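Local coordinates for probable transcriptional regulatory protein, Rv1404 (Mycobacterium tuberculosis, PDB 2NYX), which probably binds DNA as a winged helix-turn-helix transcriptional regulator of the MarR family, a family whose members act as dimers, at the interface of chains A and B. Residues are numbered along the deposited sequence; one frame, centred on the assembly and turned at random. Chains: chain A/B, Probable transcriptional regulatory protein, Rv1404.

Contact 1: the interface of chains A and B. Residues chain A 41-42; chain B 75, 78-79, 82.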
# COMPACT_ATOMS: atom_id res chain seq x y z
N GLU A 41 3.82 -11.02 8.18
CA GLU A 41 2.65 -10.40 8.81
C GLU A 41 3.02 -9.28 9.79
O GLU A 41 2.15 -8.52 10.22
CB GLU A 41 1.81 -11.46 9.52
CG GLU A 41 2.45 -12.00 10.79
CD GLU A 41 1.64 -13.09 11.43
OE1 GLU A 41 1.61 -14.19 10.85
OE2 GLU A 41 1.06 -12.85 12.50
N ASN A 42 4.30 -9.19 10.13
CA ASN A 42 4.77 -8.24 11.14
C ASN A 42 5.48 -7.02 10.58
O ASN A 42 5.44 -5.95 11.19
CB ASN A 42 5.68 -8.95 12.14
CG ASN A 42 4.97 -10.02 12.93
OD1 ASN A 42 5.52 -11.10 13.15
ND2 ASN A 42 3.75 -9.73 13.38
N ALA B 75 -2.87 -15.53 10.84
CA ALA B 75 -2.27 -14.21 10.82
C ALA B 75 -3.32 -13.13 11.00
O ALA B 75 -3.10 -12.19 11.75
CB ALA B 75 -1.50 -14.00 9.53
N ARG B 78 -4.28 -12.97 14.62
CA ARG B 78 -3.22 -12.29 15.36
C ARG B 78 -3.23 -10.77 15.21
O ARG B 78 -3.05 -10.06 16.20
CB ARG B 78 -1.85 -12.85 14.98
CG ARG B 78 -1.41 -14.03 15.84
CD ARG B 78 -0.16 -14.68 15.30
NE ARG B 78 -0.44 -15.49 14.11
CZ ARG B 78 0.47 -15.90 13.24
NH1 ARG B 78 1.75 -15.58 13.40
NH2 ARG B 78 0.11 -16.63 12.19
N MSE B 79 -3.44 -10.27 14.00
CA MSE B 79 -3.48 -8.81 13.80
C MSE B 79 -4.75 -8.14 14.32
O MSE B 79 -4.73 -6.96 14.65
CB MSE B 79 -3.14 -8.40 12.35
CG MSE B 79 -4.17 -8.73 11.30
SE MSE B 79 -3.52 -8.34 9.44
CE MSE B 79 -1.89 -9.52 9.38
N ARG B 82 -4.01 -7.67 18.04
CA ARG B 82 -3.16 -6.51 18.21
C ARG B 82 -3.96 -5.22 18.13
O ARG B 82 -3.79 -4.31 18.95
CB ARG B 82 -2.04 -6.49 17.16
CG ARG B 82 -0.96 -7.51 17.41
CD ARG B 82 0.25 -7.31 16.50
NE ARG B 82 1.06 -8.53 16.44
CZ ARG B 82 1.01 -9.43 15.47
NH1 ARG B 82 0.19 -9.26 14.43
NH2 ARG B 82 1.78 -10.51 15.52
O HOH W 1 -0.64 -10.74 12.19
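A:Glu41 lays its carboxylate over one face of the B:Arg78 guanidinium, and this is the close-packed part of the contact. CD of A:Glu41 stands 3.2 Å above that plane, offset toward the rim, and the two flat groups are turned 51° from each other. OE1 of A:Glu41 lies 2.9 Å from NH1 of B:Arg78, a salt bridge by distance, but the arginine N-H bonds point away, so charge and close contact over the face hold the pair, not hydrogen bonds. The bend at chi3 (-75°) helps turn the guanidinium so that the carboxylate meets its face near NH1. The CB methyl of B:Ala75 closes in from a second side, 3.4 Å from OE1 of A:Glu41. The remainder is looser and wetter. Water 1 joins three groups: it is 2.7 Å from the carboxylate OE2 of A:Glu41, and it also meets the backbone O of B:Ala75 and NH1 of B:Arg82. This water and OE2 of A:Glu41 lie at the edge of the B:Arg82 guanidinium, in its plane, though its NH2 remains 3.9 Å from that OE2, a long salt bridge. A:Asn42 sets ND2 near NH2 of B:Arg82; two donors facing each other make the modelled amide orientation doubtful. The CE methyl of selenomethionine B:Met79 only skirts CB of A:Glu41. The glutamate belongs to the loop after helix 14-39, and its partners line helix 73-85, the recognition helix of the partner's winged helix-turn-helix.

Contact 2: the interface of chains A and B. Residues chain A 15, 18-19, 22; chain B 121, 124, 156.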
# COMPACT_ATOMS: atom_id res chain seq x y z
N ASP A 15 -11.48 17.91 -8.27
CA ASP A 15 -12.22 17.17 -7.26
C ASP A 15 -12.58 15.75 -7.68
O ASP A 15 -12.29 14.81 -6.94
CB ASP A 15 -13.46 17.94 -6.81
CG ASP A 15 -13.20 18.79 -5.57
OD1 ASP A 15 -12.09 18.69 -4.99
OD2 ASP A 15 -14.11 19.55 -5.18
N THR A 18 -9.37 13.65 -8.16
CA THR A 18 -8.86 13.32 -6.83
C THR A 18 -9.66 12.19 -6.18
O THR A 18 -9.08 11.22 -5.69
CB THR A 18 -8.84 14.58 -5.93
OG1 THR A 18 -8.00 15.58 -6.53
CG2 THR A 18 -8.33 14.28 -4.53
N ASP A 19 -10.99 12.30 -6.18
CA ASP A 19 -11.85 11.27 -5.61
C ASP A 19 -11.60 9.91 -6.27
O ASP A 19 -11.50 8.89 -5.59
CB ASP A 19 -13.33 11.67 -5.72
CG ASP A 19 -13.70 12.91 -4.86
OD1 ASP A 19 -13.02 13.19 -3.84
OD2 ASP A 19 -14.68 13.61 -5.20
N LEU A 22 -8.29 8.64 -5.12
CA LEU A 22 -8.41 8.21 -3.73
C LEU A 22 -8.92 6.77 -3.61
O LEU A 22 -8.33 5.97 -2.89
CB LEU A 22 -9.30 9.17 -2.94
CG LEU A 22 -9.42 8.95 -1.44
CD1 LEU A 22 -8.05 8.93 -0.72
CD2 LEU A 22 -10.33 10.01 -0.83
N ARG B 121 -6.06 12.49 0.74
CA ARG B 121 -6.81 13.26 -0.24
C ARG B 121 -6.18 14.64 -0.45
O ARG B 121 -6.12 15.12 -1.58
CB ARG B 121 -8.27 13.41 0.16
CG ARG B 121 -9.14 13.79 -1.01
CD ARG B 121 -10.48 14.36 -0.60
NE ARG B 121 -11.29 14.66 -1.78
CZ ARG B 121 -11.27 15.81 -2.45
NH1 ARG B 121 -10.47 16.79 -2.07
NH2 ARG B 121 -12.05 15.97 -3.51
N ILE B 124 -3.23 14.20 -2.66
CA ILE B 124 -3.60 13.83 -4.02
C ILE B 124 -4.02 15.06 -4.81
O ILE B 124 -3.52 15.27 -5.91
CB ILE B 124 -4.66 12.68 -4.06
CG1 ILE B 124 -4.01 11.37 -3.62
CG2 ILE B 124 -5.29 12.55 -5.46
CD1 ILE B 124 -4.98 10.18 -3.44
N ARG B 156 -15.35 8.02 0.31
CA ARG B 156 -15.84 8.62 -0.93
C ARG B 156 -14.93 9.76 -1.37
O ARG B 156 -15.23 10.94 -1.14
CB ARG B 156 -17.26 9.15 -0.72
CG ARG B 156 -18.36 8.08 -0.69
CD ARG B 156 -19.59 8.48 0.18
NE ARG B 156 -19.25 8.86 1.56
CZ ARG B 156 -18.61 8.09 2.45
NH1 ARG B 156 -18.18 6.87 2.12
NH2 ARG B 156 -18.37 8.56 3.67
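B:Arg121, on helix 107-128, reaches across to A:Asp15 and A:Asp19, one turn apart on helix 14-39, in the helical dimerisation region typical of MarR proteins. Its salt bridges are reinforced by hydrogen bonds. NE and NH2 of B:Arg121 grip A:Asp19 side-on through one carboxylate oxygen, OD1: NE meets it nearly along its C-O axis, and NH2, 3.0 Å from it, comes from above the carboxylate plane. NH2 of B:Arg121 also donates to OD1 of A:Asp15 in an almost straight bond, 176° at the hydrogen and 3.1 Å long, again from above the acid's plane. All three bonds stay close to the guanidinium plane, so the two acids sit along its edge and should fix its rotation. The apolar contacts lie against the face and stem of the arginine. Methyl CG2 of A:Thr18 lies over the centre of the B:Arg121 guanidinium, 3.9 Å above its plane. The same methyl packs 3.6 Å from CG2 of B:Ile124, the two side chains sliding past each other in opposite directions. The A:Leu22 side chain crosses the arginine stem at about a right angle, its CD2 4.0 Å from CG of B:Arg121. That stem is extended, with CG opposite the backbone N (chi1 -161°), carrying the guanidinium over to the acids.

Contact 3: the interface of chains A and B. Residues chain A 124-125, 128, 136, 140; chain B 14, 17-18, 21.
A:Arg136 touches B:Ile17 through its stem, CB lying 3.9 Å from CG2 of the isoleucine, while its flat guanidinium is turned back to its own chain. No group of B:Val14, B:Ile17, B:Thr18 or B:Leu21 lies against either face. At the edge, NE of A:Arg136 donates to the backbone O of A:Val128 over 2.8 Å, with that oxygen tilted 18° from the guanidinium plane. This bond links the start of helix 133-149 to the end of helix 107-129 and probably helps hold them together; both receive the partner's helix 16-24. B:Leu21 parts its methyls between them: CD2 rests 3.6 Å from CG2 of A:Val128, and CD1 lies equally near CG2 of A:Val140. B:Ile17 also spreads across both, CG2 toward A:Val128 and CD1 toward A:Val140. On the other flank B:Thr18 faces A:Ile124 methyl to methyl, CG2 to CG2 at 3.6 Å, the side chains crossing obliquely. At the outer end, CG1 of B:Val14 reaches CB of A:Ala125 at 3.8 Å; B:Val14 follows a cis peptide bond, and its carbonyl is modelled doubtfully close to A:Val128. With OG1 beside the backbone N (chi1 -73°), the hydroxyl of B:Thr18 leans over the backbone of A:Ala125, its OG1 lying 3.3 Å from CA.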
# COMPACT_ATOMS: atom_id res chain seq x y z
N ILE A 124 -2.73 -7.80 -9.29
CA ILE A 124 -2.97 -6.78 -10.30
C ILE A 124 -3.45 -7.41 -11.61
O ILE A 124 -4.45 -6.96 -12.18
CB ILE A 124 -1.72 -5.91 -10.54
CG1 ILE A 124 -1.60 -4.87 -9.44
CG2 ILE A 124 -1.80 -5.21 -11.90
CD1 ILE A 124 -0.38 -3.97 -9.58
N ALA A 125 -2.75 -8.45 -12.07
CA ALA A 125 -3.09 -9.15 -13.29
C ALA A 125 -4.51 -9.66 -13.25
O ALA A 125 -5.22 -9.56 -14.24
CB ALA A 125 -2.11 -10.30 -13.55
N VAL A 128 -6.78 -6.76 -13.72
CA VAL A 128 -6.62 -6.26 -15.09
C VAL A 128 -7.32 -7.14 -16.13
O VAL A 128 -7.85 -6.62 -17.11
CB VAL A 128 -5.12 -6.07 -15.41
CG1 VAL A 128 -4.87 -6.05 -16.91
CG2 VAL A 128 -4.63 -4.80 -14.78
N ARG A 136 -7.58 -0.69 -19.46
CA ARG A 136 -6.25 -1.01 -18.99
C ARG A 136 -5.26 0.07 -19.41
O ARG A 136 -4.52 0.60 -18.58
CB ARG A 136 -5.81 -2.35 -19.55
CG ARG A 136 -6.70 -3.51 -19.20
CD ARG A 136 -6.21 -4.72 -19.93
NE ARG A 136 -7.00 -5.90 -19.65
CZ ARG A 136 -7.05 -6.96 -20.44
NH1 ARG A 136 -6.37 -6.98 -21.58
NH2 ARG A 136 -7.80 -8.00 -20.11
N VAL A 140 -2.95 2.92 -17.08
CA VAL A 140 -1.52 3.22 -17.20
C VAL A 140 -1.33 4.72 -17.45
O VAL A 140 -0.54 5.37 -16.76
CB VAL A 140 -0.86 2.41 -18.33
CG1 VAL A 140 0.64 2.78 -18.47
CG2 VAL A 140 -1.05 0.93 -18.12
N VAL B 14 -1.90 -8.81 -20.91
CA VAL B 14 -1.99 -9.04 -19.43
C VAL B 14 -1.48 -7.88 -18.52
O VAL B 14 -2.31 -7.05 -18.17
CB VAL B 14 -1.93 -10.50 -18.86
CG1 VAL B 14 -2.27 -10.47 -17.37
CG2 VAL B 14 -2.94 -11.40 -19.56
N ILE B 17 0.85 -4.90 -19.40
CA ILE B 17 0.03 -3.87 -18.77
C ILE B 17 0.28 -3.88 -17.27
O ILE B 17 0.48 -2.83 -16.67
CB ILE B 17 -1.48 -4.06 -19.09
CG1 ILE B 17 -1.79 -3.65 -20.53
CG2 ILE B 17 -2.36 -3.29 -18.10
CD1 ILE B 17 -1.76 -2.14 -20.80
N THR B 18 0.30 -5.08 -16.69
CA THR B 18 0.54 -5.28 -15.27
C THR B 18 1.90 -4.74 -14.86
O THR B 18 2.01 -4.08 -13.84
CB THR B 18 0.41 -6.77 -14.85
OG1 THR B 18 -0.97 -7.13 -14.86
CG2 THR B 18 0.94 -7.00 -13.45
N LEU B 21 1.97 -1.12 -14.84
CA LEU B 21 1.21 -0.73 -13.66
C LEU B 21 1.99 -0.79 -12.35
O LEU B 21 1.71 -0.02 -11.44
CB LEU B 21 -0.04 -1.60 -13.55
CG LEU B 21 -1.45 -1.07 -13.82
CD1 LEU B 21 -1.50 0.26 -14.58
CD2 LEU B 21 -2.26 -2.15 -14.54

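Contacts 2 and 3 are about 22 Å apart between the centres of their C-alpha atoms, and each lies about 29 Å from contact 1. They are roughly reciprocal: A:Thr18 meets B:Ile124 in contact 2 and B:Thr18 meets A:Ile124 in contact 3. Yet contact 2 adds an acid-arginine cluster, whereas contact 3 draws on helix 133-149, in keeping with an interface that departs from an exact two-fold. Helix 14-39 of chain A leads from contact 2 to the loop of contact 1. The dimerisation end is thereby joined to the partner's recognition helix, a route that could influence how DNA-reading parts are placed.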